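Local coordinates for carbohydrate binding module family 33 and 10 domain protein (Teredinibacter turnerae, PDB 6RW7) that is an AA10 lytic polysaccharide monooxygenase module, part of a longer protein, that probably binds cellulose and cleaves it oxidatively with copper, at residues E5-R10 against S197-D202; Q12-E17 against N85-S90. All blocks are in the same frame, centred on the assembly; numbering follows the deposited sequence.

Both contacts are largely buried, and their centres lie about 7 Å apart. Interaction 1 is the nearer to the centre of the chain; interaction 2 lies further out, and two of its five touching residues are partly exposed. They share elements. Residues 5-10 end in the first turn of helix 10-17, which carries 12-17, and strand 89-90 runs parallel to strand 193-202, with Thr-89 O 2.9 Å from Asp-202 N. The chemistry differs. Interaction 1 is mainly polar: a salt bridge, a backbone bond and bridging waters. Interaction 2 has no direct hydrogen bond and rests on ring, sulfur and methyl packing. One water belongs to both.

Interaction 1: E5-R10 against S197-D202; sequences ESPPSR and SCVDVD. With CU (copper (II) ion), chain C.
Arg-10 meets Asp-200 in a side-on salt bridge. Its NE donates to Asp-200 OD2 at 2.7 Å and its NH2 to Asp-200 OD1 at 3.0 Å. Both oxygens use their syn lone pairs, and the guanidinium and carboxylate planes are only 13° apart. CD lies anti to CA (chi2 -177°), and the chain runs on extended to NE, which carries the guanidinium edge to the carboxylate. NH1 bonds to Tyr-80 O, and Trp-86 adds a cation-pi contact. An alanine at Arg-10 would probably leave the buried Asp-200 carboxylate without its main charged mate.

The backbone adds a bond from Arg-10 N to Cys-198 O at 2.9 Å. Two waters donate to Pro-8 O; one accepts from Asp-200 N and the other donates to Asp-200 O. Ser-9 CB lies 3.0 Å from Ser-197 OG, which bonds to Gln-11 OE1 and Ile-4 N. Ser-9 OG bonds to Ile-4 O.

Apolar contact is smaller. Pro-7 CG, after a cis peptide bond, touches Val-199 CG1 at 3.7 Å. Val-199 CG2 lies near Ser-9 CA.

Glu-5 does not touch the strand; its OE1 binds the copper (II) ion with Asp-101 and His-165. Ser-9 N-caps helix 10-17 through Gln-12 N, and the helix's first residue is held to core strand 193-202 of the LPMO beta-sandwich.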
# COMPACT_ATOMS: atom_id res chain seq x y z
N GLU A 5 -0.02 4.94 6.29
CA GLU A 5 0.37 6.32 6.66
C GLU A 5 1.88 6.44 6.84
O GLU A 5 2.43 7.49 6.46
CB GLU A 5 -0.39 6.69 7.93
CG GLU A 5 0.02 8.02 8.53
CD GLU A 5 -0.90 8.44 9.66
OE1 GLU A 5 -2.12 8.34 9.51
OE2 GLU A 5 -0.37 8.87 10.69
N SER A 6 2.51 5.44 7.43
CA SER A 6 3.96 5.48 7.74
C SER A 6 4.55 4.11 7.50
O SER A 6 4.03 3.15 8.05
CB SER A 6 4.21 5.92 9.16
OG SER A 6 5.61 5.96 9.38
N PRO A 7 5.61 3.94 6.67
CA PRO A 7 6.12 4.99 5.79
C PRO A 7 5.02 5.42 4.82
O PRO A 7 4.05 4.67 4.59
CB PRO A 7 7.25 4.31 5.03
CG PRO A 7 6.83 2.85 5.05
CD PRO A 7 6.26 2.64 6.44
N PRO A 8 5.08 6.65 4.29
CA PRO A 8 3.94 7.17 3.54
C PRO A 8 3.73 6.42 2.23
O PRO A 8 4.58 6.43 1.37
CB PRO A 8 4.27 8.64 3.29
CG PRO A 8 5.77 8.72 3.48
CD PRO A 8 6.13 7.65 4.48
N SER A 9 2.53 5.85 2.09
CA SER A 9 2.10 5.17 0.85
C SER A 9 1.77 6.19 -0.23
O SER A 9 1.71 7.41 0.02
CB SER A 9 0.87 4.31 1.10
OG SER A 9 -0.25 5.12 1.40
N ARG A 10 1.49 5.68 -1.42
CA ARG A 10 1.04 6.55 -2.53
C ARG A 10 -0.21 7.32 -2.09
O ARG A 10 -0.37 8.48 -2.52
CB ARG A 10 0.77 5.73 -3.78
CG ARG A 10 2.05 5.15 -4.38
CD ARG A 10 1.86 4.39 -5.66
NE ARG A 10 3.17 3.95 -6.15
CZ ARG A 10 3.39 3.36 -7.31
NH1 ARG A 10 2.39 3.08 -8.15
NH2 ARG A 10 4.64 3.09 -7.65
N SER A 197 -2.37 -1.01 -0.50
CA SER A 197 -1.55 0.21 -0.36
C SER A 197 -0.13 -0.08 -0.83
O SER A 197 0.46 -1.08 -0.39
CB SER A 197 -1.62 0.70 1.05
OG SER A 197 -1.11 2.02 1.20
N CYS A 198 0.38 0.74 -1.75
CA CYS A 198 1.78 0.67 -2.23
C CYS A 198 2.63 1.76 -1.59
O CYS A 198 2.16 2.90 -1.48
CB CYS A 198 1.85 0.82 -3.74
SG CYS A 198 1.44 -0.73 -4.57
N VAL A 199 3.86 1.43 -1.24
CA VAL A 199 4.83 2.39 -0.67
C VAL A 199 6.07 2.41 -1.56
O VAL A 199 6.69 1.35 -1.77
CB VAL A 199 5.22 2.00 0.77
CG1 VAL A 199 6.03 3.11 1.40
CG2 VAL A 199 3.99 1.68 1.62
N ASP A 200 6.45 3.60 -2.00
CA ASP A 200 7.67 3.84 -2.79
C ASP A 200 8.79 4.16 -1.81
O ASP A 200 8.69 5.19 -1.10
CB ASP A 200 7.43 4.96 -3.81
CG ASP A 200 6.45 4.57 -4.88
OD1 ASP A 200 6.81 3.81 -5.78
OD2 ASP A 200 5.29 4.99 -4.78
N VAL A 201 9.82 3.32 -1.76
CA VAL A 201 10.93 3.45 -0.79
C VAL A 201 12.28 3.44 -1.51
O VAL A 201 12.42 2.80 -2.55
CB VAL A 201 10.85 2.36 0.28
CG1 VAL A 201 9.73 2.67 1.25
CG2 VAL A 201 10.72 0.99 -0.34
N ASP A 202 13.23 4.17 -0.96
CA ASP A 202 14.62 4.23 -1.45
C ASP A 202 15.51 3.75 -0.31
O ASP A 202 15.60 4.40 0.74
CB ASP A 202 14.97 5.63 -1.94
CG ASP A 202 16.42 5.80 -2.37
OD1 ASP A 202 17.10 4.78 -2.58
OD2 ASP A 202 16.88 6.97 -2.41
CU CU C . -3.55 8.55 11.12
O HOH W 1 4.72 5.70 -1.27
O HOH W 2 7.13 6.97 0.40
O HOH W 3 -4.98 9.05 12.69

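Interaction 2: Q12-E17 against N85-S90; sequences QHCGAE and NWPVTS
Pro-87 leans over one face of the His-13 imidazole, its CB nearest. This CB lies over the ring centre, 3.5 Å from the centroid and 3° off the ring normal, a clear CH-pi contact. His-13 CG is anti to the carbonyl carbon (chi1 -68°), which puts the root of the ring beside Pro-87. Pro-87 CG reaches back toward that root and lies 3.8 Å from His-13 CB. The two side chains slide past each other in opposite directions.

The ring edge meets Thr-89. The two side chains approach tip to tip, and Thr-89 CG2 comes within 3.9 Å of His-13 CE1. A water also lies in the ring plane, 3.0 Å from His-13 NE2. It accepts a hydrogen bond from Thr-89 OG1 at 2.8 Å, so it links the two polar ends.

Cys-14 continues the packing. Its SG lies 3.8 Å from Trp-86 CZ3. It makes an oblique sulfur-aromatic contact with the six-membered ring, 68° off its normal. The same sulfur touches Pro-87 CG at 4.2 Å.

A second shell surrounds these groups. His-13 ND1 is hydrogen-bonded to Lys-27 NZ. That bond and the water near NE2 probably restrain the ring from turning. Pro-8 also packs on His-13 and on Thr-89. The Cys-14 sulfur is tied by a disulfide to Cys-28. Trp-86 NE1 donates to Thr-82 O.

On the helix itself, Gln-12 NE2 bonds to Glu-17 OE2, and Glu-17 N bonds to Gln-12 O across a wider pi-type turn. Helix 29-37 adds Phe-32 beside Cys-14 and Ala-31 beside Trp-86. Trp-86, Pro-87 and Thr-89 touch helix 10-17 on His-13 and Cys-14, and 89-90 continues as a strand paired in parallel with 193-202.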
# COMPACT_ATOMS: atom_id res chain seq x y z
N GLN A 12 -1.07 8.20 0.98
CA GLN A 12 -0.70 9.20 2.01
C GLN A 12 -0.19 10.46 1.30
O GLN A 12 -0.62 11.56 1.63
CB GLN A 12 0.35 8.62 2.97
CG GLN A 12 0.85 9.65 3.97
CD GLN A 12 -0.23 10.14 4.91
OE1 GLN A 12 -1.03 9.35 5.40
NE2 GLN A 12 -0.21 11.42 5.27
N HIS A 13 0.74 10.30 0.38
CA HIS A 13 1.30 11.46 -0.35
C HIS A 13 0.22 12.12 -1.20
O HIS A 13 0.12 13.35 -1.17
CB HIS A 13 2.42 11.05 -1.31
CG HIS A 13 3.67 10.55 -0.68
ND1 HIS A 13 4.49 11.35 0.08
CD2 HIS A 13 4.28 9.35 -0.77
CE1 HIS A 13 5.57 10.66 0.43
NE2 HIS A 13 5.45 9.42 -0.07
N CYS A 14 -0.47 11.32 -2.03
CA CYS A 14 -1.36 11.79 -3.11
C CYS A 14 -2.75 11.29 -2.78
O CYS A 14 -3.06 10.16 -3.12
CB CYS A 14 -0.87 11.35 -4.49
SG CYS A 14 0.92 11.54 -4.76
N GLY A 15 -3.51 12.10 -2.05
CA GLY A 15 -4.73 11.64 -1.36
C GLY A 15 -4.83 12.31 -0.02
O GLY A 15 -5.42 13.41 0.08
N ALA A 16 -4.21 11.73 1.00
CA ALA A 16 -4.34 12.28 2.36
C ALA A 16 -3.71 13.68 2.40
O ALA A 16 -4.31 14.60 2.97
CB ALA A 16 -3.73 11.35 3.37
N GLU A 17 -2.53 13.83 1.83
CA GLU A 17 -1.78 15.10 1.88
C GLU A 17 -2.13 15.96 0.66
O GLU A 17 -2.83 16.95 0.83
CB GLU A 17 -0.29 14.84 1.98
CG GLU A 17 0.11 14.23 3.30
CD GLU A 17 1.59 13.95 3.43
OE1 GLU A 17 2.40 14.63 2.70
OE2 GLU A 17 1.95 13.06 4.25
N ASN A 85 6.96 9.10 -11.77
CA ASN A 85 7.96 9.31 -10.69
C ASN A 85 7.17 9.69 -9.44
O ASN A 85 6.96 10.89 -9.20
CB ASN A 85 9.04 10.32 -11.07
CG ASN A 85 10.22 10.29 -10.13
OD1 ASN A 85 10.18 9.63 -9.09
ND2 ASN A 85 11.29 10.99 -10.49
N TRP A 86 6.70 8.70 -8.70
CA TRP A 86 5.95 8.91 -7.44
C TRP A 86 6.89 9.44 -6.36
O TRP A 86 8.10 9.18 -6.39
CB TRP A 86 5.32 7.59 -7.00
CG TRP A 86 4.17 7.13 -7.84
CD1 TRP A 86 4.21 6.37 -8.98
CD2 TRP A 86 2.79 7.41 -7.59
NE1 TRP A 86 2.94 6.19 -9.46
CE2 TRP A 86 2.05 6.80 -8.61
CE3 TRP A 86 2.12 8.10 -6.56
CZ2 TRP A 86 0.67 6.85 -8.64
CZ3 TRP A 86 0.75 8.17 -6.61
CH2 TRP A 86 0.04 7.55 -7.63
N PRO A 87 6.38 10.15 -5.33
CA PRO A 87 7.20 10.53 -4.19
C PRO A 87 7.81 9.30 -3.52
O PRO A 87 7.14 8.30 -3.36
CB PRO A 87 6.24 11.24 -3.21
CG PRO A 87 5.02 11.57 -4.04
CD PRO A 87 4.97 10.56 -5.17
N VAL A 88 9.08 9.40 -3.12
CA VAL A 88 9.87 8.27 -2.55
C VAL A 88 10.44 8.70 -1.20
O VAL A 88 10.96 9.84 -1.12
CB VAL A 88 11.01 7.87 -3.51
CG1 VAL A 88 12.18 8.84 -3.37
CG2 VAL A 88 11.47 6.44 -3.29
N THR A 89 10.41 7.82 -0.19
CA THR A 89 11.00 8.14 1.12
C THR A 89 12.10 7.13 1.42
O THR A 89 12.06 5.95 1.03
CB THR A 89 9.95 8.39 2.19
OG1 THR A 89 9.17 7.21 2.26
CG2 THR A 89 9.07 9.59 1.91
N SER A 90 13.10 7.66 2.08
CA SER A 90 14.27 6.88 2.54
C SER A 90 13.80 5.81 3.53
O SER A 90 12.91 6.11 4.33
CB SER A 90 15.31 7.78 3.14
OG SER A 90 16.52 7.07 3.30
O HOH W 2 7.13 6.97 0.40